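Local coordinates for protein Cel44C (PDB 2YIH) that hydrolyses the beta-1,4-glucan backbone of xyloglucan and related glucans as an endo-acting glycoside hydrolase of family 44, at residues Gly204-Glu207 / Leu208-Ser212. The protein carries 8 engineered substitutions. Sequence-based numbering, arbitrary orientation.
Sequences GAKE and LVDRS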
# COMPACT_ATOMS: atom_id res chain seq x y z
N GLY A 204 -14.32 -14.21 13.76
CA GLY A 204 -15.35 -14.79 12.87
C GLY A 204 -15.59 -13.94 11.63
O GLY A 204 -15.27 -12.74 11.63
N ALA A 205 -16.10 -14.56 10.56
CA ALA A 205 -16.47 -13.79 9.36
C ALA A 205 -17.63 -12.85 9.66
O ALA A 205 -17.56 -11.66 9.33
CB ALA A 205 -16.81 -14.70 8.21
N LYS A 206 -18.67 -13.35 10.32
CA LYS A 206 -19.79 -12.48 10.69
C LYS A 206 -19.35 -11.46 11.73
O LYS A 206 -19.71 -10.28 11.63
CB LYS A 206 -20.99 -13.29 11.19
CG LYS A 206 -22.21 -12.42 11.54
CD LYS A 206 -23.25 -13.25 12.30
CE LYS A 206 -24.58 -12.50 12.42
NZ LYS A 206 -24.50 -11.35 13.35
N GLU A 207 -18.56 -11.90 12.71
CA GLU A 207 -17.99 -10.97 13.70
C GLU A 207 -17.30 -9.78 13.02
O GLU A 207 -17.48 -8.63 13.43
CB GLU A 207 -16.97 -11.68 14.61
CG GLU A 207 -16.32 -10.70 15.59
CD GLU A 207 -15.14 -11.31 16.33
OE1 GLU A 207 -14.83 -12.51 16.11
OE2 GLU A 207 -14.51 -10.58 17.13
N LEU A 208 -16.43 -10.09 12.07
CA LEU A 208 -15.66 -9.05 11.38
C LEU A 208 -16.60 -8.05 10.70
O LEU A 208 -16.42 -6.84 10.82
CB LEU A 208 -14.69 -9.67 10.40
CG LEU A 208 -13.81 -8.63 9.69
CD1 LEU A 208 -13.09 -7.71 10.70
CD2 LEU A 208 -12.82 -9.35 8.79
N VAL A 209 -17.59 -8.56 9.98
CA VAL A 209 -18.56 -7.67 9.33
C VAL A 209 -19.30 -6.80 10.36
O VAL A 209 -19.44 -5.60 10.18
CB VAL A 209 -19.56 -8.44 8.44
CG1 VAL A 209 -20.76 -7.52 8.04
CG2 VAL A 209 -18.84 -8.96 7.21
N ASP A 210 -19.78 -7.42 11.43
CA ASP A 210 -20.49 -6.66 12.47
C ASP A 210 -19.62 -5.57 13.11
O ASP A 210 -20.07 -4.44 13.30
CB ASP A 210 -21.04 -7.60 13.55
CG ASP A 210 -22.22 -8.46 13.06
OD1 ASP A 210 -22.82 -8.16 12.00
OD2 ASP A 210 -22.51 -9.46 13.75
N ARG A 211 -18.36 -5.90 13.44
CA ARG A 211 -17.46 -4.91 14.03
C ARG A 211 -17.21 -3.77 13.05
O ARG A 211 -17.16 -2.61 13.45
CB ARG A 211 -16.12 -5.57 14.39
CG ARG A 211 -16.19 -6.39 15.67
CD ARG A 211 -14.82 -6.98 15.99
NE ARG A 211 -14.88 -7.85 17.17
CZ ARG A 211 -14.84 -7.41 18.43
NH1 ARG A 211 -14.77 -6.10 18.68
NH2 ARG A 211 -14.95 -8.26 19.45
N SER A 212 -17.09 -4.13 11.78
CA SER A 212 -16.81 -3.17 10.71
C SER A 212 -17.97 -2.21 10.48
O SER A 212 -17.78 -1.00 10.31
CB SER A 212 -16.54 -3.95 9.40
OG SER A 212 -15.33 -4.70 9.52
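Glu207 and Arg211, one helical turn apart, run side by side in the same direction and join in a salt bridge at their ends. Arg211 NE lies 2.8 Å from Glu207 OE2, which accepts the N-H on its anti lone pair, close to the guanidinium plane; the carboxylate itself is turned 55° against that plane. Arg211 NH2 adds only a weak, bent bond to the same oxygen. With CG anti to the backbone N (chi1 177°) and an extended chain beyond it, Glu207 keeps abreast of the arginine. A second i to i+4 salt bridge joins Lys206 NZ to Asp210 OD2 at 2.8 Å, on the syn lone pair; the lysine chain is straight until chi4 (-71°), where a bend swings the ammonium group to the carboxylate.

Glu207 also reaches backward. Its OE1 accepts the N-H of Gly204, the N-cap residue, at 2.9 Å and nearly straight, while His199 is a further hydrogen-bonding partner of OE2. One carboxylate thus ties the chain before the helix to its first turn. The next two amides, of Ala205 and Lys206, are hydrogen-bonded instead by the two carboxylate oxygens of Asp247.

The i+4 to i backbone bonds of the helix run from Leu208 N to Gly204 O (2.9 Å) through to Arg211 N and Glu207 O (2.9 Å). Leu208 O accepts twice, since Ser212 OG (2.7 Å) and Ser212 N approach it from opposite faces of its plane.

The apolar side chains serve the interior: Leu208 packs on Met112, Pro188, Leu242 and Phe258, and Val209 on Tyr261 of helix 258-273. Charged pairs on the exposed and partly exposed side, apolar residues inside and first-turn amides met by carboxylates mark the amphipathic helix 205-222, which connects barrel strands 181-184 and 227-233 in the TIM-barrel catalytic domain.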